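Long-range contacts in sulfoquinovosidase (PDB 5AEE), which hydrolyses sulfoquinovosyl diacylglycerides and simple sulfoquinovosides, releasing the sulfoquinovose that Escherichia coli degrades as a source of carbon and sulfur: residues Thr150-Val155 against Phe406-Pro411; Gln191-His196 against Leu224-Ala229; Val328-Tyr333 against Leu397-Trp402. The protein carries 1 engineered substitution. All coordinates share one frame; numbering follows the deposited sequence.

Contact 1: Thr150-Val155 against Phe406-Pro411. With CA (calcium ion), chain C; NSQ (4-nitrophenyl alpha-D-6-sulfoquinovoside), chain E.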
loop_
_atom_site.group_PDB
_atom_site.type_symbol
_atom_site.label_atom_id
_atom_site.label_comp_id
_atom_site.label_asym_id
_atom_site.label_seq_id
_atom_site.Cartn_x
_atom_site.Cartn_y
_atom_site.Cartn_z
ATOM N N THR A 150 2.745 7.889 -7.688
ATOM C CA THR A 150 1.553 7.619 -6.987
ATOM C C THR A 150 0.367 8.237 -7.709
ATOM O O THR A 150 0.411 9.393 -8.151
ATOM C CB THR A 150 1.597 8.028 -5.489
ATOM O OG1 THR A 150 0.389 7.600 -4.861
ATOM C CG2 THR A 150 1.740 9.488 -5.298
ATOM N N SER A 151 -0.728 7.520 -7.782
ATOM C CA SER A 151 -1.900 8.089 -8.366
ATOM C C SER A 151 -3.096 7.296 -7.898
ATOM O O SER A 151 -2.967 6.353 -7.091
ATOM C CB SER A 151 -1.826 7.957 -9.943
ATOM O OG SER A 151 -1.940 6.603 -10.377
ATOM N N GLU A 152 -4.272 7.613 -8.465
ATOM C CA GLU A 152 -5.394 6.654 -8.373
ATOM C C GLU A 152 -5.021 5.327 -8.962
ATOM O O GLU A 152 -4.255 5.191 -9.911
ATOM C CB GLU A 152 -6.687 7.125 -9.032
ATOM C CG GLU A 152 -7.196 8.480 -8.603
ATOM C CD GLU A 152 -7.253 8.656 -7.081
ATOM O OE1 GLU A 152 -7.971 7.880 -6.421
ATOM O OE2 GLU A 152 -6.508 9.553 -6.560
ATOM N N GLN A 153 -5.532 4.320 -8.325
ATOM C CA GLN A 153 -5.157 2.932 -8.601
ATOM C C GLN A 153 -5.753 2.329 -9.912
ATOM O O GLN A 153 -5.295 1.296 -10.372
ATOM C CB GLN A 153 -5.571 2.157 -7.395
ATOM C CG GLN A 153 -5.063 0.772 -7.314
ATOM C CD GLN A 153 -6.165 -0.222 -7.378
ATOM O OE1 GLN A 153 -7.325 0.065 -7.763
ATOM N NE2 GLN A 153 -5.805 -1.433 -7.069
ATOM N N GLY A 154 -6.746 2.986 -10.511
ATOM C CA GLY A 154 -7.420 2.416 -11.659
ATOM C C GLY A 154 -8.736 1.765 -11.307
ATOM O O GLY A 154 -8.870 1.111 -10.285
ATOM N N VAL A 155 -9.683 1.881 -12.226
ATOM C CA VAL A 155 -10.943 1.164 -12.175
ATOM C C VAL A 155 -10.949 0.125 -13.279
ATOM O O VAL A 155 -11.188 0.480 -14.424
ATOM C CB VAL A 155 -12.141 2.116 -12.362
ATOM C CG1 VAL A 155 -13.423 1.329 -12.484
ATOM C CG2 VAL A 155 -12.191 3.125 -11.213
ATOM N N PHE A 406 -6.218 9.367 0.959
ATOM C CA PHE A 406 -5.629 10.202 -0.050
ATOM C C PHE A 406 -4.183 10.450 0.290
ATOM O O PHE A 406 -3.632 9.702 1.095
ATOM C CB PHE A 406 -6.416 11.507 -0.371
ATOM C CG PHE A 406 -7.694 11.271 -1.060
ATOM C CD1 PHE A 406 -8.833 11.031 -0.346
ATOM C CD2 PHE A 406 -7.749 11.304 -2.463
ATOM C CE1 PHE A 406 -10.026 10.758 -1.023
ATOM C CE2 PHE A 406 -8.939 11.107 -3.133
ATOM C CZ PHE A 406 -10.059 10.769 -2.412
ATOM N N GLY A 407 -3.539 11.446 -0.330
ATOM C CA GLY A 407 -2.070 11.551 -0.280
ATOM C C GLY A 407 -1.479 11.369 -1.690
ATOM O O GLY A 407 -0.286 11.644 -1.885
ATOM N N GLU A 408 -2.286 10.878 -2.631
ATOM C CA GLU A 408 -1.806 10.587 -4.048
ATOM C C GLU A 408 -2.134 11.644 -5.100
ATOM O O GLU A 408 -1.851 11.454 -6.326
ATOM C CB GLU A 408 -2.385 9.242 -4.521
ATOM C CG GLU A 408 -3.841 9.227 -5.000
ATOM C CD GLU A 408 -4.871 9.285 -3.888
ATOM O OE1 GLU A 408 -4.500 9.357 -2.703
ATOM O OE2 GLU A 408 -6.060 9.227 -4.215
ATOM N N TYR A 409 -2.700 12.757 -4.675
ATOM C CA TYR A 409 -3.373 13.663 -5.601
ATOM C C TYR A 409 -2.686 14.962 -5.795
ATOM O O TYR A 409 -3.297 15.848 -6.397
ATOM C CB TYR A 409 -4.736 14.035 -5.034
ATOM C CG TYR A 409 -6.006 13.836 -5.851
ATOM C CD1 TYR A 409 -6.680 12.625 -5.789
ATOM C CD2 TYR A 409 -6.624 14.905 -6.534
ATOM C CE1 TYR A 409 -7.916 12.436 -6.441
ATOM C CE2 TYR A 409 -7.865 14.739 -7.184
ATOM C CZ TYR A 409 -8.505 13.477 -7.141
ATOM O OH TYR A 409 -9.765 13.213 -7.744
ATOM N N LEU A 410 -1.464 15.140 -5.305
ATOM C CA LEU A 410 -0.824 16.414 -5.469
ATOM C C LEU A 410 -0.565 16.716 -6.932
ATOM O O LEU A 410 0.173 15.992 -7.572
ATOM C CB LEU A 410 0.494 16.474 -4.721
ATOM C CG LEU A 410 1.078 17.871 -4.637
ATOM C CD1 LEU A 410 0.473 18.613 -3.469
ATOM C CD2 LEU A 410 2.587 17.816 -4.448
ATOM N N PRO A 411 -1.143 17.826 -7.467
ATOM C CA PRO A 411 -0.789 18.195 -8.865
ATOM C C PRO A 411 0.642 18.747 -8.960
ATOM O O PRO A 411 1.183 19.247 -7.971
ATOM C CB PRO A 411 -1.828 19.267 -9.223
ATOM C CG PRO A 411 -2.877 19.173 -8.133
ATOM C CD PRO A 411 -2.219 18.680 -6.914
HETATM CA CA CA C . -9.491 -0.025 -8.348
HETATM O O12 NSQ E . -13.737 10.547 -1.428
HETATM S S10 NSQ E . -14.845 10.090 -0.555
HETATM O O13 NSQ E . -15.374 11.048 0.441
HETATM O O11 NSQ E . -15.875 9.517 -1.419
HETATM C C6 NSQ E . -14.270 8.816 0.450
HETATM C C5 NSQ E . -13.747 7.579 -0.267
HETATM O O5 NSQ E . -12.433 7.989 -0.765
HETATM C C1 NSQ E . -11.604 6.991 -1.279
HETATM C C2 NSQ E . -11.473 5.802 -0.303
HETATM O O2 NSQ E . -10.606 4.886 -0.914
HETATM C C3 NSQ E . -12.854 5.272 0.016
HETATM O O3 NSQ E . -12.819 4.162 0.887
HETATM C C4 NSQ E . -13.710 6.343 0.649
HETATM O O4 NSQ E . -15.052 5.805 0.852
HETATM O O1 NSQ E . -12.239 6.603 -2.496
HETATM C C25 NSQ E . -12.121 7.441 -3.533
HETATM C C26 NSQ E . -10.843 7.748 -4.029
HETATM C C27 NSQ E . -10.747 8.656 -5.041
HETATM C C28 NSQ E . -11.897 9.195 -5.607
HETATM N N32 NSQ E . -11.743 10.166 -6.615
HETATM O O33 NSQ E . -12.715 10.936 -6.866
HETATM O O34 NSQ E . -10.587 10.387 -7.119
HETATM C C29 NSQ E . -13.145 8.883 -5.074
HETATM C C30 NSQ E . -13.263 7.988 -4.027
HETATM O O HOH W 1 -11.854 0.067 -8.452
HETATM O O HOH W 2 -9.503 2.276 -7.838
#
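The Tyr409 ring meets oxygens along its rim: Glu408 OE2 and the nitro oxygen O34 of the bound nitrophenyl sulfoquinovoside lie at its edge, in plane, while Glu152 OE2 approaches obliquely, 3.2 Å from Tyr409 CD1. The hydroxyl donates to that nitro group, Tyr409 OH to O34 measuring 3.0 Å. Phe406 has the sulfonate oxygen O12 of the ligand at its edge, and its CZ lies 3.4 Å from C27 of the nitrophenyl ring, an oblique approach. Beside these rings the side chains of Glu152 and Glu408 cross at about a right angle, their carboxylate planes turned 48° apart. Glu152 OE2 stands only 2.4 Å from Glu408 OE2, and Arg455 makes a salt bridge to each side chain. Glu408 is placed there by a CG lodged between its backbone N and carbonyl carbon (chi1 79°) and a bend at the next bond. Behind it, Thr150 OG1 packs 3.2 Å from Glu408 CB and is itself hydrogen-bonded to the backbone O of Phe181. Here two domains build one glycosidase pocket: Glu408 is probably an active-site residue, as in relatives, and next along the loop Gln153 and Gly154 share a calcium ion with Asp481 and the engineered Asn472. The loop 150-155 joins strand 145-148 to helix 162-171, on which Val155 rests; the other segment runs from strand 401-404 to helix 422-443, whose His426 bonds to the carbonyls of Thr150 and Leu410, while Tyr409 and Pro411 lean on Met50 of strand 39-51.

Contact 2: Gln191-His196 against Leu224-Ala229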
loop_
_atom_site.group_PDB
_atom_site.type_symbol
_atom_site.label_atom_id
_atom_site.label_comp_id
_atom_site.label_asym_id
_atom_site.label_seq_id
_atom_site.Cartn_x
_atom_site.Cartn_y
_atom_site.Cartn_z
ATOM N N GLN A 191 18.358 -12.836 -5.588
ATOM C CA GLN A 191 19.742 -12.842 -5.125
ATOM C C GLN A 191 19.878 -12.397 -3.687
ATOM O O GLN A 191 21.013 -12.228 -3.211
ATOM C CB GLN A 191 20.640 -12.040 -6.024
ATOM C CG GLN A 191 20.795 -12.643 -7.397
ATOM C CD GLN A 191 21.897 -11.972 -8.169
ATOM O OE1 GLN A 191 22.970 -11.701 -7.635
ATOM N NE2 GLN A 191 21.646 -11.701 -9.435
ATOM N N LYS A 192 18.762 -12.282 -2.956
ATOM C CA LYS A 192 18.762 -11.947 -1.525
ATOM C C LYS A 192 19.466 -10.669 -1.209
ATOM O O LYS A 192 20.375 -10.582 -0.376
ATOM C CB LYS A 192 19.264 -13.125 -0.692
ATOM C CG LYS A 192 18.248 -14.244 -0.642
ATOM C CD LYS A 192 18.813 -15.459 0.067
ATOM C CE LYS A 192 17.728 -16.488 0.196
ATOM N NZ LYS A 192 18.221 -17.568 1.090
ATOM N N TYR A 193 18.990 -9.625 -1.889
ATOM C CA TYR A 193 19.338 -8.243 -1.562
ATOM C C TYR A 193 18.106 -7.407 -1.823
ATOM O O TYR A 193 17.178 -7.868 -2.560
ATOM C CB TYR A 193 20.522 -7.730 -2.404
ATOM C CG TYR A 193 20.247 -7.443 -3.835
ATOM C CD1 TYR A 193 19.542 -6.316 -4.211
ATOM C CD2 TYR A 193 20.699 -8.301 -4.848
ATOM C CE1 TYR A 193 19.293 -6.030 -5.557
ATOM C CE2 TYR A 193 20.473 -8.015 -6.190
ATOM C CZ TYR A 193 19.740 -6.890 -6.534
ATOM O OH TYR A 193 19.469 -6.570 -7.837
ATOM N N TYR A 194 18.070 -6.245 -1.182
ATOM C CA TYR A 194 17.158 -5.204 -1.562
ATOM C C TYR A 194 17.934 -4.032 -2.071
ATOM O O TYR A 194 19.063 -3.804 -1.694
ATOM C CB TYR A 194 16.255 -4.749 -0.415
ATOM C CG TYR A 194 16.925 -3.975 0.705
ATOM C CD1 TYR A 194 17.233 -2.610 0.566
ATOM C CD2 TYR A 194 17.207 -4.598 1.939
ATOM C CE1 TYR A 194 17.831 -1.917 1.577
ATOM C CE2 TYR A 194 17.800 -3.898 2.985
ATOM C CZ TYR A 194 18.113 -2.556 2.804
ATOM O OH TYR A 194 18.726 -1.833 3.771
ATOM N N CYS A 195 17.254 -3.237 -2.876
ATOM C CA CYS A 195 17.758 -2.005 -3.365
ATOM C C CYS A 195 16.715 -0.962 -3.002
ATOM O O CYS A 195 15.577 -1.196 -3.245
ATOM C CB CYS A 195 17.906 -2.097 -4.882
ATOM S SG CYS A 195 18.176 -0.540 -5.720
ATOM N N HIS A 196 17.124 0.141 -2.373
ATOM C CA HIS A 196 16.232 1.233 -2.042
ATOM C C HIS A 196 16.793 2.521 -2.599
ATOM O O HIS A 196 17.966 2.852 -2.352
ATOM C CB HIS A 196 16.044 1.316 -0.518
ATOM C CG HIS A 196 15.310 2.516 -0.119
ATOM N ND1 HIS A 196 13.972 2.662 -0.391
ATOM C CD2 HIS A 196 15.740 3.707 0.373
ATOM C CE1 HIS A 196 13.586 3.868 -0.011
ATOM N NE2 HIS A 196 14.638 4.520 0.467
ATOM N N LEU A 224 21.213 5.427 -4.144
ATOM C CA LEU A 224 20.725 4.056 -3.955
ATOM C C LEU A 224 21.518 3.354 -2.877
ATOM O O LEU A 224 22.743 3.474 -2.818
ATOM C CB LEU A 224 20.867 3.213 -5.227
ATOM C CG LEU A 224 20.435 3.765 -6.573
ATOM C CD1 LEU A 224 21.402 4.805 -7.146
ATOM C CD2 LEU A 224 20.285 2.585 -7.504
ATOM N N ARG A 225 20.824 2.547 -2.095
ATOM C CA ARG A 225 21.399 1.728 -1.045
ATOM C C ARG A 225 21.047 0.295 -1.293
ATOM O O ARG A 225 19.935 0.008 -1.729
ATOM C CB ARG A 225 20.783 2.075 0.306
ATOM C CG ARG A 225 21.049 3.470 0.734
ATOM C CD ARG A 225 20.492 3.706 2.118
ATOM N NE ARG A 225 21.369 4.649 2.802
ATOM C CZ ARG A 225 21.403 5.959 2.577
ATOM N NH1 ARG A 225 20.588 6.530 1.701
ATOM N NH2 ARG A 225 22.266 6.717 3.248
ATOM N N PHE A 226 21.942 -0.620 -0.923
ATOM C CA PHE A 226 21.658 -2.049 -0.997
ATOM C C PHE A 226 22.106 -2.744 0.266
ATOM O O PHE A 226 23.089 -2.353 0.901
ATOM C CB PHE A 226 22.405 -2.725 -2.118
ATOM C CG PHE A 226 22.231 -2.116 -3.441
ATOM C CD1 PHE A 226 22.856 -0.908 -3.771
ATOM C CD2 PHE A 226 21.520 -2.813 -4.434
ATOM C CE1 PHE A 226 22.721 -0.391 -5.058
ATOM C CE2 PHE A 226 21.412 -2.306 -5.704
ATOM C CZ PHE A 226 21.997 -1.083 -6.011
ATOM N N GLU A 227 21.407 -3.797 0.604
ATOM C CA GLU A 227 21.804 -4.652 1.655
ATOM C C GLU A 227 21.453 -6.088 1.273
ATOM O O GLU A 227 20.475 -6.330 0.542
ATOM C CB GLU A 227 21.077 -4.198 2.924
ATOM C CG GLU A 227 21.974 -4.151 4.063
ATOM C CD GLU A 227 21.347 -3.753 5.363
ATOM O OE1 GLU A 227 20.282 -3.110 5.425
ATOM O OE2 GLU A 227 22.017 -4.097 6.348
ATOM N N CYS A 228 22.295 -7.029 1.708
ATOM C CA CYS A 228 22.108 -8.458 1.485
ATOM C C CYS A 228 21.756 -9.145 2.787
ATOM O O CYS A 228 21.826 -8.544 3.862
ATOM C CB CYS A 228 23.348 -9.060 0.928
ATOM S SG CYS A 228 23.823 -8.399 -0.679
ATOM N N ALA A 229 21.278 -10.380 2.669
ATOM C CA ALA A 229 21.095 -11.236 3.806
ATOM C C ALA A 229 21.023 -12.648 3.331
ATOM O O ALA A 229 20.875 -12.916 2.147
ATOM C CB ALA A 229 19.814 -10.907 4.559
#
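Tyr194 folds back across the neighbouring strand, so that Glu227 N sits over the centre of its ring, 4.1 Å above the plane, and its hydroxyl reaches the side chain of the same residue. The phenol donates to the carboxylate, Tyr194 OH to Glu227 OE1 measuring 2.6 Å, and the oxygen receives it on its anti lone pair, the one facing away from OE2. With CG set between backbone N and carbonyl carbon (chi1 70°), the ring runs beside the Glu227 chain and presses CE2 to 3.3 Å from Glu227 CB. A phenylalanine here would probably keep this packing but leave Glu227 OE1 without its hydroxyl donor, relying on the salt bridge to Arg102. Both residues form a hydrogen-bonded pair of two antiparallel strands in the beta-rich, galactose mutarotase-like domain of this family 31 hydrolase; His196 and Arg225 form another, closed by His196 N to Arg225 O at 2.9 Å and its reciprocal bond. The opposite face, with Tyr193, Cys195, Phe226 and Cys228, meets mainly through apolar and aromatic contacts. There the edge of Phe226 is directed at the face of Tyr193 in an offset edge-to-face stack, centroids 6.0 Å apart, while Cys195 SG lies obliquely 4.2 Å from the centroid of the Phe226 ring. Cys228 SG touches Tyr193 CB at 3.8 Å. On the polar face Arg225 forms salt bridges with Asp98 and Asp198, and Tyr194 reaches Leu242 of helix 232-243.

Contact 3: Val328-Tyr333 against Leu397-Trp402. With NSQ (4-nitrophenyl alpha-D-6-sulfoquinovoside), chain E.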
loop_
_atom_site.group_PDB
_atom_site.type_symbol
_atom_site.label_atom_id
_atom_site.label_comp_id
_atom_site.label_asym_id
_atom_site.label_seq_id
_atom_site.Cartn_x
_atom_site.Cartn_y
_atom_site.Cartn_z
ATOM N N VAL A 328 -17.215 -1.403 21.502
ATOM C CA VAL A 328 -17.330 -0.907 20.163
ATOM C C VAL A 328 -16.598 0.432 20.043
ATOM O O VAL A 328 -16.962 1.396 20.727
ATOM C CB VAL A 328 -18.799 -0.775 19.698
ATOM C CG1 VAL A 328 -18.895 -0.251 18.271
ATOM C CG2 VAL A 328 -19.481 -2.121 19.768
ATOM N N GLN A 329 -15.575 0.473 19.182
ATOM C CA GLN A 329 -14.877 1.714 18.886
ATOM C C GLN A 329 -15.618 2.470 17.807
ATOM O O GLN A 329 -16.384 1.897 17.068
ATOM C CB GLN A 329 -13.435 1.463 18.422
ATOM C CG GLN A 329 -12.492 0.917 19.491
ATOM C CD GLN A 329 -12.305 1.910 20.619
ATOM O OE1 GLN A 329 -12.175 3.104 20.398
ATOM N NE2 GLN A 329 -12.389 1.440 21.815
ATOM N N PHE A 330 -15.437 3.777 17.753
ATOM C CA PHE A 330 -15.948 4.602 16.660
ATOM C C PHE A 330 -14.796 5.060 15.827
ATOM O O PHE A 330 -13.813 5.679 16.341
ATOM C CB PHE A 330 -16.638 5.784 17.169
ATOM C CG PHE A 330 -17.180 6.636 16.075
ATOM C CD1 PHE A 330 -18.288 6.212 15.339
ATOM C CD2 PHE A 330 -16.621 7.888 15.787
ATOM C CE1 PHE A 330 -18.798 6.998 14.319
ATOM C CE2 PHE A 330 -17.118 8.650 14.734
ATOM C CZ PHE A 330 -18.202 8.221 14.008
ATOM N N LEU A 331 -14.891 4.798 14.539
ATOM C CA LEU A 331 -13.852 5.238 13.589
ATOM C C LEU A 331 -14.430 6.240 12.585
ATOM O O LEU A 331 -15.607 6.096 12.173
ATOM C CB LEU A 331 -13.267 4.033 12.863
ATOM C CG LEU A 331 -12.543 3.039 13.821
ATOM C CD1 LEU A 331 -13.500 2.003 14.443
ATOM C CD2 LEU A 331 -11.509 2.304 12.979
ATOM N N ALA A 332 -13.617 7.241 12.201
ATOM C CA ALA A 332 -14.068 8.333 11.324
ATOM C C ALA A 332 -13.243 8.353 10.004
ATOM O O ALA A 332 -12.711 7.323 9.621
ATOM C CB ALA A 332 -14.068 9.626 12.040
ATOM N N TYR A 333 -13.091 9.506 9.391
ATOM C CA TYR A 333 -12.502 9.645 8.049
ATOM C C TYR A 333 -11.860 11.056 7.997
ATOM O O TYR A 333 -12.460 12.078 8.414
ATOM C CB TYR A 333 -13.576 9.509 6.973
ATOM C CG TYR A 333 -13.011 9.720 5.562
ATOM C CD1 TYR A 333 -12.843 11.018 5.049
ATOM C CD2 TYR A 333 -12.615 8.696 4.790
ATOM C CE1 TYR A 333 -12.294 11.214 3.795
ATOM C CE2 TYR A 333 -12.054 8.902 3.481
ATOM C CZ TYR A 333 -11.877 10.168 3.037
ATOM O OH TYR A 333 -11.352 10.456 1.788
ATOM N N LEU A 397 -12.642 14.070 20.243
ATOM C CA LEU A 397 -14.022 13.603 20.052
ATOM C C LEU A 397 -14.267 12.177 20.533
ATOM O O LEU A 397 -15.421 11.753 20.872
ATOM C CB LEU A 397 -14.404 13.670 18.542
ATOM C CG LEU A 397 -15.804 13.138 18.126
ATOM C CD1 LEU A 397 -16.936 13.920 18.737
ATOM C CD2 LEU A 397 -15.995 13.103 16.620
ATOM N N GLY A 398 -13.224 11.376 20.519
ATOM C CA GLY A 398 -13.353 10.018 21.010
ATOM C C GLY A 398 -13.181 8.929 19.982
ATOM O O GLY A 398 -13.365 7.776 20.324
ATOM N N CYS A 399 -12.711 9.273 18.778
ATOM C CA CYS A 399 -12.452 8.271 17.774
ATOM C C CYS A 399 -11.349 7.317 18.222
ATOM O O CYS A 399 -10.267 7.738 18.701
ATOM C CB CYS A 399 -12.117 8.925 16.419
ATOM S SG CYS A 399 -13.360 10.016 15.711
ATOM N N GLY A 400 -11.583 6.024 18.029
ATOM C CA GLY A 400 -10.598 5.007 18.240
ATOM C C GLY A 400 -9.725 4.801 17.014
ATOM O O GLY A 400 -8.792 3.969 17.021
ATOM N N GLY A 401 -10.035 5.525 15.976
ATOM C CA GLY A 401 -9.302 5.314 14.683
ATOM C C GLY A 401 -9.993 6.002 13.554
ATOM O O GLY A 401 -11.026 6.620 13.750
ATOM N N TRP A 402 -9.446 5.865 12.322
ATOM C CA TRP A 402 -10.052 6.495 11.224
ATOM C C TRP A 402 -9.332 6.015 9.984
ATOM O O TRP A 402 -8.207 5.554 10.090
ATOM C CB TRP A 402 -10.023 8.084 11.304
ATOM C CG TRP A 402 -8.659 8.659 11.620
ATOM C CD1 TRP A 402 -7.680 8.900 10.743
ATOM C CD2 TRP A 402 -8.155 9.025 12.894
ATOM N NE1 TRP A 402 -6.580 9.371 11.351
ATOM C CE2 TRP A 402 -6.841 9.454 12.701
ATOM C CE3 TRP A 402 -8.687 9.023 14.194
ATOM C CZ2 TRP A 402 -6.062 9.909 13.731
ATOM C CZ3 TRP A 402 -7.929 9.422 15.208
ATOM C CH2 TRP A 402 -6.632 9.897 15.013
HETATM O O12 NSQ E . -13.737 10.547 -1.428
HETATM S S10 NSQ E . -14.845 10.090 -0.555
HETATM O O13 NSQ E . -15.374 11.048 0.441
HETATM O O11 NSQ E . -15.875 9.517 -1.419
HETATM C C6 NSQ E . -14.270 8.816 0.450
HETATM C C5 NSQ E . -13.747 7.579 -0.267
HETATM O O5 NSQ E . -12.433 7.989 -0.765
HETATM C C1 NSQ E . -11.604 6.991 -1.279
HETATM C C2 NSQ E . -11.473 5.802 -0.303
HETATM O O2 NSQ E . -10.606 4.886 -0.914
HETATM C C3 NSQ E . -12.854 5.272 0.016
HETATM O O3 NSQ E . -12.819 4.162 0.887
HETATM C C4 NSQ E . -13.710 6.343 0.649
HETATM O O4 NSQ E . -15.052 5.805 0.852
HETATM O O1 NSQ E . -12.239 6.603 -2.496
HETATM C C25 NSQ E . -12.121 7.441 -3.533
HETATM C C26 NSQ E . -10.843 7.748 -4.029
HETATM C C27 NSQ E . -10.747 8.656 -5.041
HETATM C C28 NSQ E . -11.897 9.195 -5.607
HETATM N N32 NSQ E . -11.743 10.166 -6.615
HETATM O O33 NSQ E . -12.715 10.936 -6.866
HETATM O O34 NSQ E . -10.587 10.387 -7.119
HETATM C C29 NSQ E . -13.145 8.883 -5.074
HETATM C C30 NSQ E . -13.263 7.988 -4.027
HETATM O O HOH W 3 -13.983 5.025 19.964
#
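Cys399 SG wedges into the contact's tight part, 3.8 Å from Ala332 CB and 3.9 Å from Phe330 CD2, meeting the phenylalanine at the edge of its ring rather than over a face. Phe330 reaches it with CG anti to its own backbone N (chi1 -179°). Alongside, the main chains are drawn together by two bonds, Gly400 N to Phe330 O at 2.8 Å and Ala332 N to Gly401 O at 3.1 Å. Glycines leave room here for the side chains of the first strand: a beta carbon on Gly400 would run into Gln329 OE1, and one on Gly401 would crowd Leu331 CD2. Trp402 touches through its stem: CB is 3.3 Å from Ala332 O, while the indole turns off to bond through NE1 to Asn437. Tyr333 carries the strand into the active site, its OH bonded to the nucleophile Asp405 and 3.6 Å from C6 of the bound sulfoquinovoside.

At the strand's other end, beside partly exposed Gln329 and Gly398, the fit is looser and a water bridges the segments alongside the direct contact of Gln329 with Gly400. It accepts from Phe330 N at 2.9 Å and lies 2.7 Å from Gln329 OE1, with Gly398 O also within hydrogen-bonding distance.

In the TIM barrel of this family, strand 329-334 lies between strands 282-286 and 401-404, all parallel. Helix 380-395 leads to the second of the two segments, turning at Gly398 in a Schellman motif, and its Ile390, Met394 and Ile395 receive Trp402; helix 316-325 packs on Phe330 from Leu316, Ile320 and Trp323.

All three contacts are largely buried, but their chemistry follows their place. Contact 1, whose touching residues are all buried, bridges two domains through loops, with carboxylates, a calcium ion and ligand-facing rings. Contact 3 lies within the barrel domain, held by backbone bonds and apolar packing, with a water at its partly exposed end. Strand 401-404 links the two, leading from contact 3 into the loop of contact 1, where Phe406 CE1 packs 3.1 Å from Tyr333 OH; both touch the ligand. Contact 2 stands apart, its centre about 28 Å from that of contact 1: its antiparallel strands pair through backbone bonds, with polar and charged groups on one face and aromatic and sulfur contacts on the other.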